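Local coordinates for protein phosphinothricin N-acetyltransferase (Brucella ovis, PDB 5DWM) that probably transfers an acetyl group from acetyl-CoA to the amino group of a small acceptor such as phosphinothricin, as a GNAT-family acetyltransferase, at residues A[37-42]-A[49-54]. Sequence-based numbering, arbitrary orientation.
Sequences SYEIEP and AKRFAA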
loop_
_atom_site.group_PDB
_atom_site.type_symbol
_atom_site.label_atom_id
_atom_site.label_comp_id
_atom_site.label_asym_id
_atom_site.label_seq_id
_atom_site.Cartn_x
_atom_site.Cartn_y
_atom_site.Cartn_z
ATOM N N SER A 37 8.359 -9.113 7.991
ATOM C CA SER A 37 6.936 -9.121 8.287
ATOM C C SER A 37 6.618 -8.069 9.338
ATOM O O SER A 37 7.320 -7.950 10.346
ATOM C CB SER A 37 6.521 -10.486 8.829
ATOM O OG SER A 37 5.175 -10.456 9.268
ATOM N N TYR A 38 5.549 -7.316 9.099
ATOM C CA TYR A 38 5.042 -6.368 10.079
ATOM C C TYR A 38 3.942 -6.959 10.956
ATOM O O TYR A 38 3.269 -6.214 11.679
ATOM C CB TYR A 38 4.591 -5.061 9.415
ATOM C CG TYR A 38 5.715 -4.111 9.048
ATOM C CD1 TYR A 38 7.040 -4.550 8.918
ATOM C CD2 TYR A 38 5.453 -2.758 8.837
ATOM C CE1 TYR A 38 8.066 -3.655 8.577
ATOM C CE2 TYR A 38 6.461 -1.868 8.502
ATOM C CZ TYR A 38 7.757 -2.317 8.359
ATOM O OH TYR A 38 8.754 -1.417 8.020
ATOM N N GLU A 39 3.742 -8.275 10.906
ATOM C CA GLU A 39 2.907 -8.936 11.895
ATOM C C GLU A 39 3.729 -9.252 13.136
ATOM O O GLU A 39 4.954 -9.373 13.077
ATOM C CB GLU A 39 2.270 -10.204 11.318
ATOM C CG GLU A 39 1.345 -9.905 10.151
ATOM C CD GLU A 39 0.498 -11.100 9.742
ATOM O OE1 GLU A 39 0.934 -11.854 8.854
ATOM O OE2 GLU A 39 -0.608 -11.283 10.302
ATOM N N ILE A 40 3.044 -9.348 14.275
ATOM C CA ILE A 40 3.675 -9.629 15.556
ATOM C C ILE A 40 3.331 -11.023 16.056
ATOM O O ILE A 40 4.189 -11.722 16.599
ATOM C CB ILE A 40 3.280 -8.565 16.602
ATOM C CG1 ILE A 40 3.472 -7.160 16.042
ATOM C CG2 ILE A 40 4.048 -8.783 17.906
ATOM C CD1 ILE A 40 4.840 -6.885 15.566
ATOM N N GLU A 41 2.087 -11.455 15.859
ATOM C CA GLU A 41 1.628 -12.758 16.311
ATOM C C GLU A 41 1.522 -13.690 15.115
ATOM O O GLU A 41 0.775 -13.377 14.172
ATOM C CB GLU A 41 0.267 -12.597 16.970
ATOM C CG GLU A 41 -0.377 -13.868 17.452
ATOM C CD GLU A 41 -1.761 -13.614 18.011
ATOM O OE1 GLU A 41 -1.972 -12.532 18.598
ATOM O OE2 GLU A 41 -2.639 -14.487 17.849
ATOM N N PRO A 42 2.243 -14.812 15.094
ATOM C CA PRO A 42 2.189 -15.725 13.950
ATOM C C PRO A 42 0.771 -16.200 13.691
ATOM O O PRO A 42 0.064 -16.613 14.625
ATOM C CB PRO A 42 3.082 -16.892 14.397
ATOM C CG PRO A 42 4.034 -16.283 15.356
ATOM C CD PRO A 42 3.241 -15.228 16.094
ATOM N N ALA A 49 -4.080 -20.902 5.474
ATOM C CA ALA A 49 -4.828 -21.569 4.409
ATOM C C ALA A 49 -5.880 -20.642 3.813
ATOM O O ALA A 49 -6.095 -20.634 2.595
ATOM C CB ALA A 49 -5.487 -22.836 4.952
ATOM N N LYS A 50 -6.558 -19.863 4.659
ATOM C CA LYS A 50 -7.546 -18.909 4.163
ATOM C C LYS A 50 -6.894 -17.851 3.285
ATOM O O LYS A 50 -7.428 -17.502 2.222
ATOM C CB LYS A 50 -8.277 -18.257 5.339
ATOM N N ARG A 51 -5.741 -17.321 3.714
ATOM C CA ARG A 51 -5.064 -16.285 2.935
ATOM C C ARG A 51 -4.655 -16.812 1.568
ATOM O O ARG A 51 -4.864 -16.150 0.542
ATOM C CB ARG A 51 -3.825 -15.793 3.680
ATOM C CG ARG A 51 -4.119 -15.001 4.941
ATOM C CD ARG A 51 -2.826 -14.568 5.628
ATOM N NE ARG A 51 -3.115 -13.903 6.897
ATOM C CZ ARG A 51 -2.196 -13.354 7.686
ATOM N NH1 ARG A 51 -0.912 -13.378 7.346
ATOM N NH2 ARG A 51 -2.562 -12.784 8.821
ATOM N N PHE A 52 -4.066 -18.010 1.540
ATOM C CA PHE A 52 -3.581 -18.571 0.285
ATOM C C PHE A 52 -4.735 -18.965 -0.630
ATOM O O PHE A 52 -4.647 -18.803 -1.852
ATOM C CB PHE A 52 -2.653 -19.757 0.568
ATOM C CG PHE A 52 -1.235 -19.355 0.890
ATOM C CD1 PHE A 52 -0.976 -18.274 1.712
ATOM C CD2 PHE A 52 -0.161 -20.055 0.363
ATOM C CE1 PHE A 52 0.319 -17.898 1.999
ATOM C CE2 PHE A 52 1.135 -19.684 0.652
ATOM C CZ PHE A 52 1.378 -18.607 1.467
ATOM N N ALA A 53 -5.835 -19.463 -0.062
ATOM C CA ALA A 53 -7.000 -19.773 -0.884
ATOM C C ALA A 53 -7.549 -18.516 -1.555
ATOM O O ALA A 53 -8.008 -18.565 -2.707
ATOM C CB ALA A 53 -8.079 -20.448 -0.039
ATOM N N ALA A 54 -7.489 -17.374 -0.858
ATOM C CA ALA A 54 -7.935 -16.117 -1.455
ATOM C C ALA A 54 -7.027 -15.694 -2.606
ATOM O O ALA A 54 -7.519 -15.305 -3.671
ATOM C CB ALA A 54 -8.045 -15.021 -0.391
#
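Glu39 and Arg51 meet head-on in a two-pronged salt bridge. Arg51 NH1 gives a hydrogen bond to Glu39 OE1 at 2.8 Å, and Arg51 NH2 gives one to Glu39 OE2 at 2.9 Å. Both bonds are nearly straight, at 167° and 168°. The carboxylate sits at the outer edge of the guanidinium and uses the syn side of each oxygen. The two planes are twisted 30° apart, so the pairing is not quite flat. Arg51 reaches out from helix 45-58 with its chain extended from CG to NE, which carries the charged end across to the loop.

The tight part is the Glu39 end, which is buried. Tyr27 OH of helix 20-33 also hydrogen-bonds Glu39 OE1, and Ser37 OG accepts from Glu39 N at 3.1 Å in an ST turn. Tyr27 OH bonds Ser37 OG as well. The Arg51 side is looser, for this residue is partly exposed. Glu47, one turn back on the helix, adds a second grip at its NE. Arg83 of the second subunit makes a long, weak ion pair with Glu39 OE2, so two arginines gather round this carboxylate beside the neighbouring chain.

The contact ties the loop between two helices of the GNAT fold to the second of them, away from the acetyl-CoA site. The paired guanidinium, with Arg83 near, probably favours the ionised form of Glu39, while Glu39 and Glu47 together offset the charge of Arg51.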